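Local coordinates for protein aspartate aminotransferase, mitochondrial (Trypanosoma brucei brucei, PDB 4W5K) that probably transfers amino groups between aspartate and 2-oxoglutarate, working as a homodimeric aminotransferase that depends on pyridoxal 5'-phosphate, at residues G102-G107 and E132-K137; G108-R113 and K268-Q273; T143-Y148 and A158-C163; N236-Q241 and G255-S260. The protein carries 1 engineered substitution. All coordinates share one frame; numbering follows the deposited sequence. Where two conformers were deposited one is given.

Contacts 1, 2 and 4 form one cluster; contacts 1 and 4 lie near the cofactor. Contacts 1 and 2 share helix 99-110, and their centres are about 14 Å apart. That helix packs on the strand pair of contact 4: Ala103 CB lies 3.5 Å from Ala240 CB, and Leu110 CD2 lies 3.5 Å from Ile259 CD1. The centres of contacts 2 and 4 are about 11 Å apart. In contact 1 the Leu104 side chain is about 4 Å from pyridoxal 5'-phosphate. Contact 2 is away from the annotated sites. Contact 3 reaches the sheet of contact 4 through strand 141-149 but touches none of the others; the centres of contacts 3 and 4 are about 23 Å apart.

Contact 1. Residues G102-G107 and E132-K137; sequences GALRIG and ESIFAK
Two helices run in the same general direction here, their axes 8.9 Å apart and crossing at -29°. Ile134 is the first residue of 132-137 to touch the other helix. Its CG2, anti to the backbone N, presses on the backbone of 102-107 and lies 3.6 Å from Arg105 CA. Its CD1, on the other branch, reaches Leu104, 4.1 Å from Leu104 CB. Ile134 thus straddles the junction of these two residues. Phe135 follows, with its ring swung across toward Leu104. The ring tip CZ sits 4.0 Å from Leu104 CD2, and the two side chains cross obliquely. Lys137 closes the contact with the root of its side chain. Its CB lies over one face of the Arg105 guanidinium, toward the rim, 3.5 Å from NH1. The bend at chi2 of Arg105 (59°) brings the group there. The Lys137 amine points elsewhere, so the two like charges stay apart. A water bridges the Arg105 tip and the Lys137 backbone, accepting from Arg105 NH2 at 3.0 Å and donating to Lys137 O at 2.9 Å. Arg105 also forms a salt bridge with Asp109 and a hydrogen bond to Pro280 O of the second subunit, so this helix pair faces the dimer interface. On the inner side, Leu104 touches the cofactor and packs on strands 205-210 and 238-242, while Ile106 rests on helix 264-282.

Contact 2. Residues G108-R113 and K268-Q273; sequences GDLLNR and KRLVSQ
Gln273 OE1 is gripped by two N-H groups of one guanidinium. Arg113 NE donates at 3.0 Å and an angle of 145°, and Arg113 NH2 donates to the same oxygen at 3.1 Å. This is a side-on grip, both nitrogens sharing one acceptor oxygen. It ties the end of helix 99-110 and the residues after it to helix 264-282, in the large domain of this fold type I aminotransferase. The oxygen lies near the guanidinium plane, at its edge. Both donors stand above the carbonyl plane of the amide, and the two flat groups are turned 25° apart. Gln273 was modelled in two conformers, so the grip described belongs to one of them. Bends at chi2 in both chains bring the groups together, and the side chains cross at about a right angle. Arg113 is held from its own segment too, since NH1 donates to Asn112 OD1 at 3.2 Å. The guanidinium therefore spans two side-chain carbonyls, which should restrict its rotation while this Gln273 conformer is present. The polar end is at the exposed side, and leucines fill the buried side. Leu110 CD1 meets the root of Gln273, 3.7 Å from its CB. Leu110 and Leu270 also pack on Ile259 of strand 255-260. Leu270 CD2 reaches two residues of 108-113, lying 3.9 Å from Arg113 CB and, more loosely, 4.3 Å from Leu110 CD2.

Contact 3. Residues T143-Y148 and A158-C163; sequences TPYSYY and AGMLEC
Met160 is the apolar centre, its chain fully extended alongside two tyrosines. CG is anti to the backbone N, and the chain runs in the same direction as both rings. The sulfur lies at the edge of the Tyr147 ring, SD 5.1 Å from the centroid and 82° off the normal. It sits obliquely to the Tyr145 ring, SD 5.3 Å from that centroid. Both are Met-aromatic contacts. The terminal methyl CE continues to Tyr145 CE1 at 3.9 Å. Tyr145 CG takes the crowded position between the backbone N and the carbonyl carbon (chi1 55°). Nearer the backbone, Tyr145 CB packs on Cys163 CB at 3.6 Å. Ser146 then meets the helix at Gly159, where no side chain stands between them, and Ser146 CB comes 3.5 Å from Gly159 C. The polar edge follows: Ser146 N donates to Cys163 SG at 3.4 Å, and the bond is nearly straight at 176°. The tyrosine hydroxyls have their partners further off, Tyr145 OH with Leu174 O and Tyr147 OH with Val185 O. The contact lays helix 157-166 against strand 141-149 of the central sheet of the large domain. This helix leads on to strand 172-176, which runs parallel to strand 141-149 in the same sheet. The chemistry implies dispersion and close fit, with a sulfur as the single hydrogen-bond acceptor between the two segments.

Contact 4. Residues N236-Q241 and G255-S260; sequences NLIVAQ and GALHIS
This antiparallel ladder lies in the central mixed sheet of the large domain of fold type I aminotransferases. Strand 255-260 is the one that runs against its neighbours on both sides, a hallmark of that fold. Its direction differs from strand 238-241 by 169°. Val239 and His258 form a hydrogen-bonded pair, with Val239 N to His258 O at 2.8 Å and His258 N to Val239 O at 3.0 Å. Gln241 and Ala256 form the next such pair, with Gln241 N 2.8 Å from Ala256 O, nearly along the C=O axis (170°). Ile238 with Ile259 and Ala240 with Leu257 are the non-hydrogen-bonded pairs. At the far end Ser260 changes the pattern. Its OG sits between backbone N and carbonyl carbon (chi1 67°) and accepts from Leu237 N at 2.8 Å, in place of a backbone carbonyl. Ser260 N still donates to Leu237 O at 2.9 Å. The Asn236 amide adds a side-chain bond, ND2 meeting a lone pair of Ser260 O at 2.9 Å. At the other end Gly255 is about 6 Å from pyridoxal 5'-phosphate, and Gln241 leads to Ser242 of its pocket. On the face of Ile238, Ala240, Leu257 and Ile259, Ile238 CG2 lies beside Leu257 CD1 at 3.6 Å. The other face carries Val239, Gln241, Ala256 and His258; His258 ND1 is hydrogen-bonded to Ser94 OG. Helix 99-110 covers the first face through Ala103, Leu104 and Leu110. Helix 69-80 covers the second. Strand 205-210 pairs with Ile238 and Ala240 on the side of strand 238-242 away from strand 255-260.

Contact 1. Residues G102-G107 and E132-K137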
loop_
_atom_site.group_PDB
_atom_site.type_symbol
_atom_site.label_atom_id
_atom_site.label_comp_id
_atom_site.label_asym_id
_atom_site.label_seq_id
_atom_site.Cartn_x
_atom_site.Cartn_y
_atom_site.Cartn_z
ATOM N N GLY A 102 7.739 -1.393 -0.542
ATOM C CA GLY A 102 7.039 -1.237 -1.825
ATOM C C GLY A 102 8.006 -0.920 -2.968
ATOM O O GLY A 102 7.881 -1.444 -4.086
ATOM N N ALA A 103 8.995 -0.067 -2.708
ATOM C CA ALA A 103 9.963 0.237 -3.754
ATOM C C ALA A 103 10.785 -0.993 -4.140
ATOM O O ALA A 103 11.078 -1.202 -5.314
ATOM C CB ALA A 103 10.916 1.382 -3.315
ATOM N N LEU A 104 11.181 -1.802 -3.156
ATOM C CA LEU A 104 11.924 -3.039 -3.466
ATOM C C LEU A 104 11.084 -3.968 -4.329
ATOM O O LEU A 104 11.579 -4.559 -5.294
ATOM C CB LEU A 104 12.331 -3.762 -2.184
ATOM C CG LEU A 104 13.421 -2.983 -1.455
ATOM C CD1 LEU A 104 13.445 -3.410 0.008
ATOM C CD2 LEU A 104 14.828 -3.220 -2.142
ATOM N N ARG A 105 9.816 -4.134 -3.965
ATOM C CA ARG A 105 8.923 -5.033 -4.700
ATOM C C ARG A 105 8.590 -4.505 -6.103
ATOM O O ARG A 105 8.716 -5.249 -7.103
ATOM C CB ARG A 105 7.618 -5.264 -3.918
ATOM C CG ARG A 105 6.518 -6.041 -4.683
ATOM C CD ARG A 105 6.976 -7.436 -5.115
ATOM N NE ARG A 105 5.898 -8.136 -5.821
ATOM C CZ ARG A 105 4.971 -8.902 -5.238
ATOM N NH1 ARG A 105 4.987 -9.072 -3.918
ATOM N NH2 ARG A 105 4.034 -9.507 -5.984
ATOM N N ILE A 106 8.141 -3.252 -6.184
ATOM C CA ILE A 106 7.795 -2.672 -7.490
ATOM C C ILE A 106 9.053 -2.601 -8.378
ATOM O O ILE A 106 8.995 -2.932 -9.552
ATOM C CB ILE A 106 7.151 -1.289 -7.355
ATOM C CG1 ILE A 106 5.766 -1.421 -6.693
ATOM C CG2 ILE A 106 7.017 -0.619 -8.713
ATOM C CD1 ILE A 106 4.721 -2.177 -7.506
ATOM N N GLY A 107 10.183 -2.186 -7.806
ATOM C CA GLY A 107 11.442 -2.213 -8.557
ATOM C C GLY A 107 11.789 -3.589 -9.048
ATOM O O GLY A 107 12.202 -3.758 -10.215
ATOM N N GLU A 132 14.533 -11.728 0.636
ATOM C CA GLU A 132 14.408 -12.983 -0.111
ATOM C C GLU A 132 13.009 -13.160 -0.706
ATOM O O GLU A 132 12.853 -13.462 -1.888
ATOM C CB GLU A 132 14.736 -14.189 0.777
ATOM C CG GLU A 132 14.788 -15.478 -0.031
ATOM C CD GLU A 132 15.327 -16.656 0.764
ATOM O OE1 GLU A 132 14.928 -16.816 1.933
ATOM O OE2 GLU A 132 16.164 -17.414 0.220
ATOM N N SER A 133 11.992 -12.963 0.124
ATOM C CA SER A 133 10.623 -13.151 -0.325
ATOM C C SER A 133 10.194 -12.093 -1.341
ATOM O O SER A 133 9.500 -12.407 -2.321
ATOM C CB SER A 133 9.645 -13.135 0.852
ATOM O OG SER A 133 8.354 -13.481 0.327
ATOM N N ILE A 134 10.560 -10.844 -1.081
ATOM C CA ILE A 134 10.254 -9.749 -2.012
ATOM C C ILE A 134 10.716 -10.116 -3.411
ATOM O O ILE A 134 9.949 -10.064 -4.377
ATOM C CB ILE A 134 10.936 -8.432 -1.588
ATOM C CG1 ILE A 134 10.292 -7.861 -0.312
ATOM C CG2 ILE A 134 10.814 -7.374 -2.686
ATOM C CD1 ILE A 134 11.137 -6.756 0.374
ATOM N N PHE A 135 11.976 -10.521 -3.524
ATOM C CA PHE A 135 12.478 -10.764 -4.852
ATOM C C PHE A 135 12.023 -12.096 -5.397
ATOM O O PHE A 135 11.864 -12.211 -6.594
ATOM C CB PHE A 135 14.006 -10.602 -4.840
ATOM C CG PHE A 135 14.411 -9.153 -4.727
ATOM C CD1 PHE A 135 14.177 -8.285 -5.800
ATOM C CD2 PHE A 135 14.947 -8.637 -3.542
ATOM C CE1 PHE A 135 14.493 -6.946 -5.709
ATOM C CE2 PHE A 135 15.282 -7.296 -3.445
ATOM C CZ PHE A 135 15.054 -6.449 -4.533
ATOM N N ALA A 136 11.728 -13.073 -4.537
ATOM C CA ALA A 136 11.139 -14.320 -5.026
ATOM C C ALA A 136 9.805 -14.047 -5.709
ATOM O O ALA A 136 9.520 -14.574 -6.795
ATOM C CB ALA A 136 10.950 -15.324 -3.889
ATOM N N LYS A 137 8.992 -13.199 -5.081
ATOM C CA LYS A 137 7.678 -12.853 -5.659
ATOM C C LYS A 137 7.850 -12.168 -7.023
ATOM O O LYS A 137 7.016 -12.332 -7.913
ATOM C CB LYS A 137 6.885 -11.945 -4.702
ATOM C CG LYS A 137 6.352 -12.654 -3.453
ATOM C CD LYS A 137 5.357 -13.741 -3.851
ATOM C CE LYS A 137 4.823 -14.495 -2.634
ATOM N NZ LYS A 137 3.852 -15.580 -2.996
HETATM O O HOH W 1 5.260 -10.174 -8.633
#

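Contact 2. Residues G108-R113 and K268-Q273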
loop_
_atom_site.group_PDB
_atom_site.type_symbol
_atom_site.label_atom_id
_atom_site.label_comp_id
_atom_site.label_asym_id
_atom_site.label_seq_id
_atom_site.Cartn_x
_atom_site.Cartn_y
_atom_site.Cartn_z
ATOM N N GLY A 108 11.712 -4.586 -8.161
ATOM C CA GLY A 108 11.960 -5.967 -8.558
ATOM C C GLY A 108 11.047 -6.433 -9.688
ATOM O O GLY A 108 11.481 -7.110 -10.635
ATOM N N ASP A 109 9.768 -6.048 -9.608
ATOM C CA ASP A 109 8.810 -6.393 -10.653
ATOM C C ASP A 109 9.089 -5.662 -11.972
ATOM O O ASP A 109 8.636 -6.108 -13.040
ATOM C CB ASP A 109 7.364 -6.076 -10.190
ATOM C CG ASP A 109 6.767 -7.179 -9.300
ATOM O OD1 ASP A 109 7.139 -8.352 -9.471
ATOM O OD2 ASP A 109 5.887 -6.880 -8.451
ATOM N N LEU A 110 9.800 -4.542 -11.904
ATOM C CA LEU A 110 10.130 -3.752 -13.086
ATOM C C LEU A 110 11.410 -4.256 -13.792
ATOM O O LEU A 110 11.622 -3.944 -14.958
ATOM C CB LEU A 110 10.326 -2.280 -12.718
ATOM C CG LEU A 110 10.429 -1.337 -13.917
ATOM C CD1 LEU A 110 9.097 -1.303 -14.688
ATOM C CD2 LEU A 110 10.848 0.049 -13.442
ATOM N N LEU A 111 12.226 -5.036 -13.098
ATOM C CA LEU A 111 13.579 -5.312 -13.602
ATOM C C LEU A 111 13.610 -5.930 -14.999
ATOM O O LEU A 111 14.528 -5.630 -15.781
ATOM C CB LEU A 111 14.365 -6.224 -12.641
ATOM C CG LEU A 111 14.717 -5.549 -11.309
ATOM C CD1 LEU A 111 15.463 -6.486 -10.398
ATOM C CD2 LEU A 111 15.561 -4.301 -11.545
ATOM N N ASN A 112 12.614 -6.745 -15.341
ATOM C CA ASN A 112 12.690 -7.414 -16.639
ATOM C C ASN A 112 12.394 -6.480 -17.811
ATOM O O ASN A 112 12.559 -6.873 -18.951
ATOM C CB ASN A 112 11.788 -8.657 -16.701
ATOM C CG ASN A 112 10.313 -8.343 -16.552
ATOM O OD1 ASN A 112 9.925 -7.206 -16.392
ATOM N ND2 ASN A 112 9.492 -9.373 -16.605
ATOM N N ARG A 113 12.042 -5.234 -17.525
ATOM C CA ARG A 113 11.930 -4.199 -18.558
ATOM C C ARG A 113 13.290 -3.696 -19.018
ATOM O O ARG A 113 13.404 -3.110 -20.091
ATOM C CB ARG A 113 11.118 -3.004 -18.030
ATOM C CG ARG A 113 9.619 -3.102 -18.197
ATOM C CD ARG A 113 9.018 -4.451 -17.863
ATOM N NE ARG A 113 7.675 -4.502 -18.434
ATOM C CZ ARG A 113 6.913 -5.591 -18.561
ATOM N NH1 ARG A 113 7.333 -6.778 -18.139
ATOM N NH2 ARG A 113 5.712 -5.484 -19.126
ATOM N N LYS A 268 10.598 7.986 -19.212
ATOM C CA LYS A 268 9.145 8.083 -19.384
ATOM C C LYS A 268 8.536 6.726 -19.663
ATOM O O LYS A 268 7.480 6.395 -19.111
ATOM C CB LYS A 268 8.786 9.043 -20.506
ATOM C CG LYS A 268 9.110 10.503 -20.245
ATOM C CD LYS A 268 8.811 11.304 -21.514
ATOM C CE LYS A 268 9.746 12.495 -21.708
ATOM N NZ LYS A 268 9.333 13.697 -20.927
ATOM N N ARG A 269 9.185 5.938 -20.530
ATOM C CA ARG A 269 8.677 4.593 -20.801
ATOM C C ARG A 269 8.679 3.752 -19.518
ATOM O O ARG A 269 7.745 2.987 -19.300
ATOM C CB ARG A 269 9.487 3.876 -21.894
ATOM C CG ARG A 269 9.571 4.611 -23.219
ATOM C CD ARG A 269 8.294 4.511 -24.070
ATOM N NE ARG A 269 8.422 5.366 -25.251
ATOM C CZ ARG A 269 7.911 5.097 -26.452
ATOM N NH1 ARG A 269 7.223 3.982 -26.668
ATOM N NH2 ARG A 269 8.092 5.956 -27.447
ATOM N N LEU A 270 9.697 3.894 -18.658
ATOM C CA LEU A 270 9.685 3.132 -17.410
ATOM C C LEU A 270 8.601 3.644 -16.441
ATOM O O LEU A 270 7.995 2.847 -15.719
ATOM C CB LEU A 270 11.068 3.154 -16.714
ATOM C CG LEU A 270 12.149 2.276 -17.349
ATOM C CD1 LEU A 270 13.370 2.214 -16.405
ATOM C CD2 LEU A 270 11.653 0.885 -17.629
ATOM N N VAL A 271 8.348 4.953 -16.404
ATOM C CA VAL A 271 7.306 5.455 -15.482
ATOM C C VAL A 271 5.945 4.901 -15.914
ATOM O O VAL A 271 5.134 4.533 -15.072
ATOM C CB VAL A 271 7.267 7.007 -15.401
ATOM C CG1 VAL A 271 6.010 7.511 -14.659
ATOM C CG2 VAL A 271 8.496 7.523 -14.655
ATOM N N SER A 272 5.704 4.800 -17.217
ATOM C CA SER A 272 4.458 4.188 -17.672
ATOM C C SER A 272 4.365 2.739 -17.236
ATOM O O SER A 272 3.280 2.236 -16.908
ATOM C CB SER A 272 4.344 4.269 -19.195
ATOM O OG SER A 272 4.297 5.621 -19.602
ATOM N N GLN A 273 5.495 2.042 -17.267
ATOM C CA GLN A 273 5.498 0.643 -16.865
ATOM C C GLN A 273 5.331 0.512 -15.357
ATOM O O GLN A 273 4.753 -0.467 -14.883
ATOM C CB GLN A 273 6.781 -0.058 -17.334
ATOM C CG GLN A 273 6.826 -0.307 -18.839
ATOM C CD GLN A 273 5.738 -1.258 -19.331
ATOM O OE1 GLN A 273 5.545 -2.361 -18.792
ATOM N NE2 GLN A 273 5.017 -0.827 -20.367
#

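Contact 3. Residues T143-Y148 and A158-C163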
loop_
_atom_site.group_PDB
_atom_site.type_symbol
_atom_site.label_atom_id
_atom_site.label_comp_id
_atom_site.label_asym_id
_atom_site.label_seq_id
_atom_site.Cartn_x
_atom_site.Cartn_y
_atom_site.Cartn_z
ATOM N N THR A 143 20.737 -14.590 -4.039
ATOM C CA THR A 143 21.905 -15.439 -3.838
ATOM C C THR A 143 23.016 -14.623 -3.165
ATOM O O THR A 143 23.172 -13.438 -3.429
ATOM C CB THR A 143 22.374 -16.042 -5.168
ATOM O OG1 THR A 143 23.304 -17.100 -4.924
ATOM C CG2 THR A 143 23.007 -14.992 -6.049
ATOM N N PRO A 144 23.779 -15.258 -2.267
ATOM C CA PRO A 144 24.680 -14.417 -1.460
ATOM C C PRO A 144 26.009 -13.995 -2.092
ATOM O O PRO A 144 26.551 -14.697 -2.965
ATOM C CB PRO A 144 24.954 -15.304 -0.241
ATOM C CG PRO A 144 24.885 -16.690 -0.799
ATOM C CD PRO A 144 23.705 -16.635 -1.754
ATOM N N TYR A 145 26.532 -12.855 -1.625
ATOM C CA TYR A 145 27.957 -12.519 -1.756
ATOM C C TYR A 145 28.560 -12.347 -0.369
ATOM O O TYR A 145 27.873 -11.944 0.573
ATOM C CB TYR A 145 28.194 -11.250 -2.598
ATOM C CG TYR A 145 27.484 -9.968 -2.171
ATOM C CD1 TYR A 145 27.929 -9.215 -1.086
ATOM C CD2 TYR A 145 26.405 -9.475 -2.899
ATOM C CE1 TYR A 145 27.295 -8.022 -0.716
ATOM C CE2 TYR A 145 25.763 -8.283 -2.536
ATOM C CZ TYR A 145 26.206 -7.566 -1.451
ATOM O OH TYR A 145 25.580 -6.396 -1.095
ATOM N N SER A 146 29.846 -12.655 -0.256
ATOM C CA SER A 146 30.559 -12.483 0.995
ATOM C C SER A 146 30.453 -11.043 1.468
ATOM O O SER A 146 30.586 -10.103 0.679
ATOM C CB SER A 146 32.023 -12.882 0.825
ATOM O OG SER A 146 32.152 -14.240 0.440
ATOM N N TYR A 147 30.190 -10.862 2.755
ATOM C CA TYR A 147 29.973 -9.522 3.286
ATOM C C TYR A 147 30.316 -9.467 4.757
ATOM O O TYR A 147 31.226 -8.741 5.163
ATOM C CB TYR A 147 28.511 -9.064 3.069
ATOM C CG TYR A 147 28.283 -7.633 3.501
ATOM C CD1 TYR A 147 28.654 -6.575 2.680
ATOM C CD2 TYR A 147 27.705 -7.342 4.736
ATOM C CE1 TYR A 147 28.460 -5.261 3.073
ATOM C CE2 TYR A 147 27.506 -6.014 5.151
ATOM C CZ TYR A 147 27.894 -4.984 4.304
ATOM O OH TYR A 147 27.702 -3.670 4.655
ATOM N N TYR A 148 29.598 -10.240 5.566
ATOM C CA TYR A 148 29.816 -10.199 7.023
ATOM C C TYR A 148 30.869 -11.201 7.490
ATOM O O TYR A 148 30.875 -12.370 7.083
ATOM C CB TYR A 148 28.493 -10.453 7.753
ATOM C CG TYR A 148 28.594 -10.456 9.264
ATOM C CD1 TYR A 148 28.728 -9.270 9.974
ATOM C CD2 TYR A 148 28.529 -11.644 9.981
ATOM C CE1 TYR A 148 28.804 -9.270 11.365
ATOM C CE2 TYR A 148 28.588 -11.653 11.348
ATOM C CZ TYR A 148 28.733 -10.455 12.041
ATOM O OH TYR A 148 28.819 -10.451 13.424
ATOM N N ALA A 158 37.496 -8.026 0.922
ATOM C CA ALA A 158 38.162 -8.835 -0.112
ATOM C C ALA A 158 37.176 -9.875 -0.663
ATOM O O ALA A 158 37.100 -10.110 -1.880
ATOM C CB ALA A 158 39.398 -9.504 0.441
ATOM N N GLY A 159 36.396 -10.471 0.239
ATOM C CA GLY A 159 35.413 -11.474 -0.141
ATOM C C GLY A 159 34.300 -10.884 -0.982
ATOM O O GLY A 159 33.898 -11.462 -1.993
ATOM N N MET A 160 33.784 -9.741 -0.548
ATOM C CA MET A 160 32.765 -9.020 -1.312
ATOM C C MET A 160 33.235 -8.713 -2.732
ATOM O O MET A 160 32.535 -9.014 -3.714
ATOM C CB MET A 160 32.393 -7.727 -0.614
ATOM C CG MET A 160 31.305 -6.957 -1.336
ATOM S SD MET A 160 30.827 -5.552 -0.307
ATOM C CE MET A 160 29.493 -4.859 -1.277
ATOM N N LEU A 161 34.429 -8.123 -2.831
ATOM C CA LEU A 161 34.976 -7.752 -4.131
ATOM C C LEU A 161 35.158 -8.973 -5.035
ATOM O O LEU A 161 34.792 -8.927 -6.216
ATOM C CB LEU A 161 36.311 -7.015 -3.968
ATOM C CG LEU A 161 36.254 -5.656 -3.272
ATOM C CD1 LEU A 161 37.662 -5.110 -3.084
ATOM C CD2 LEU A 161 35.399 -4.677 -4.050
ATOM N N GLU A 162 35.655 -10.081 -4.492
ATOM C CA GLU A 162 35.871 -11.277 -5.305
ATOM C C GLU A 162 34.552 -11.872 -5.783
ATOM O O GLU A 162 34.448 -12.340 -6.912
ATOM C CB GLU A 162 36.656 -12.351 -4.546
ATOM C CG GLU A 162 37.127 -13.464 -5.476
ATOM C CD GLU A 162 37.490 -14.758 -4.770
ATOM O OE1 GLU A 162 37.471 -14.800 -3.525
ATOM O OE2 GLU A 162 37.795 -15.743 -5.475
ATOM N N CYS A 163 33.553 -11.873 -4.908
ATOM C CA CYS A 163 32.240 -12.388 -5.283
ATOM C C CYS A 163 31.643 -11.548 -6.409
ATOM O O CYS A 163 31.085 -12.095 -7.368
ATOM C CB CYS A 163 31.285 -12.413 -4.077
ATOM S SG CYS A 163 31.638 -13.786 -2.934
#

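Contact 4. Residues N236-Q241 and G255-S260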
loop_
_atom_site.group_PDB
_atom_site.type_symbol
_atom_site.label_atom_id
_atom_site.label_comp_id
_atom_site.label_asym_id
_atom_site.label_seq_id
_atom_site.Cartn_x
_atom_site.Cartn_y
_atom_site.Cartn_z
ATOM N N ASN A 236 22.087 1.900 -15.743
ATOM C CA ASN A 236 20.890 1.845 -14.906
ATOM C C ASN A 236 21.234 1.574 -13.455
ATOM O O ASN A 236 21.902 0.577 -13.153
ATOM C CB ASN A 236 19.922 0.750 -15.386
ATOM C CG ASN A 236 19.526 0.906 -16.836
ATOM O OD1 ASN A 236 20.046 0.214 -17.715
ATOM N ND2 ASN A 236 18.603 1.814 -17.099
ATOM N N LEU A 237 20.761 2.460 -12.572
ATOM C CA LEU A 237 20.797 2.296 -11.124
ATOM C C LEU A 237 19.369 2.302 -10.552
ATOM O O LEU A 237 18.551 3.111 -10.974
ATOM C CB LEU A 237 21.617 3.423 -10.485
ATOM C CG LEU A 237 21.352 3.743 -9.005
ATOM C CD1 LEU A 237 22.003 2.674 -8.109
ATOM C CD2 LEU A 237 21.900 5.137 -8.645
ATOM N N ILE A 238 19.078 1.405 -9.608
ATOM C CA ILE A 238 17.778 1.389 -8.934
ATOM C C ILE A 238 17.991 1.798 -7.484
ATOM O O ILE A 238 18.954 1.350 -6.864
ATOM C CB ILE A 238 17.113 -0.003 -8.964
ATOM C CG1 ILE A 238 17.071 -0.543 -10.393
ATOM C CG2 ILE A 238 15.675 0.048 -8.377
ATOM C CD1 ILE A 238 17.991 -1.693 -10.606
ATOM N N VAL A 239 17.104 2.638 -6.949
ATOM C CA VAL A 239 17.188 3.021 -5.542
ATOM C C VAL A 239 15.817 2.872 -4.882
ATOM O O VAL A 239 14.843 3.444 -5.377
ATOM C CB VAL A 239 17.654 4.478 -5.350
ATOM C CG1 VAL A 239 17.799 4.788 -3.847
ATOM C CG2 VAL A 239 19.001 4.724 -6.056
ATOM N N ALA A 240 15.747 2.090 -3.795
ATOM C CA ALA A 240 14.536 1.976 -2.980
ATOM C C ALA A 240 14.755 2.845 -1.759
ATOM O O ALA A 240 15.677 2.598 -0.973
ATOM C CB ALA A 240 14.276 0.525 -2.566
ATOM N N GLN A 241 13.931 3.881 -1.624
ATOM C CA GLN A 241 14.148 4.907 -0.614
ATOM C C GLN A 241 13.012 4.895 0.422
ATOM O O GLN A 241 11.848 5.100 0.080
ATOM C CB GLN A 241 14.263 6.283 -1.314
ATOM C CG GLN A 241 14.339 7.487 -0.412
ATOM C CD GLN A 241 14.417 8.778 -1.207
ATOM O OE1 GLN A 241 13.824 8.883 -2.286
ATOM N NE2 GLN A 241 15.102 9.786 -0.660
ATOM N N GLY A 255 7.520 5.869 0.928
ATOM C CA GLY A 255 8.838 5.711 0.303
ATOM C C GLY A 255 8.809 6.146 -1.155
ATOM O O GLY A 255 7.764 6.620 -1.652
ATOM N N ALA A 256 9.950 6.008 -1.832
ATOM C CA ALA A 256 10.014 6.268 -3.275
ATOM C C ALA A 256 10.978 5.282 -3.935
ATOM O O ALA A 256 11.873 4.726 -3.297
ATOM C CB ALA A 256 10.461 7.730 -3.551
ATOM N N LEU A 257 10.765 5.096 -5.225
ATOM C CA LEU A 257 11.571 4.249 -6.088
ATOM C C LEU A 257 12.146 5.096 -7.210
ATOM O O LEU A 257 11.435 5.916 -7.780
ATOM C CB LEU A 257 10.708 3.113 -6.643
ATOM C CG LEU A 257 11.316 2.268 -7.762
ATOM C CD1 LEU A 257 12.532 1.501 -7.242
ATOM C CD2 LEU A 257 10.269 1.292 -8.231
ATOM N N HIS A 258 13.425 4.884 -7.557
ATOM C CA HIS A 258 14.089 5.662 -8.605
ATOM C C HIS A 258 14.840 4.703 -9.506
ATOM O O HIS A 258 15.537 3.829 -8.982
ATOM C CB HIS A 258 15.090 6.670 -8.009
ATOM C CG HIS A 258 14.507 7.519 -6.923
ATOM N ND1 HIS A 258 13.647 8.571 -7.172
ATOM C CD2 HIS A 258 14.682 7.479 -5.579
ATOM C CE1 HIS A 258 13.315 9.139 -6.022
ATOM N NE2 HIS A 258 13.926 8.490 -5.040
ATOM N N ILE A 259 14.677 4.835 -10.819
ATOM C CA ILE A 259 15.496 4.091 -11.774
ATOM C C ILE A 259 16.139 5.044 -12.773
ATOM O O ILE A 259 15.457 5.719 -13.538
ATOM C CB ILE A 259 14.694 3.022 -12.581
ATOM C CG1 ILE A 259 13.872 2.107 -11.650
ATOM C CG2 ILE A 259 15.657 2.239 -13.516
ATOM C CD1 ILE A 259 12.408 2.569 -11.500
ATOM N N SER A 260 17.462 5.081 -12.804
ATOM C CA SER A 260 18.130 5.900 -13.811
ATOM C C SER A 260 18.193 5.178 -15.145
ATOM O O SER A 260 18.214 3.952 -15.202
ATOM C CB SER A 260 19.539 6.287 -13.373
ATOM O OG SER A 260 20.389 5.153 -13.303
#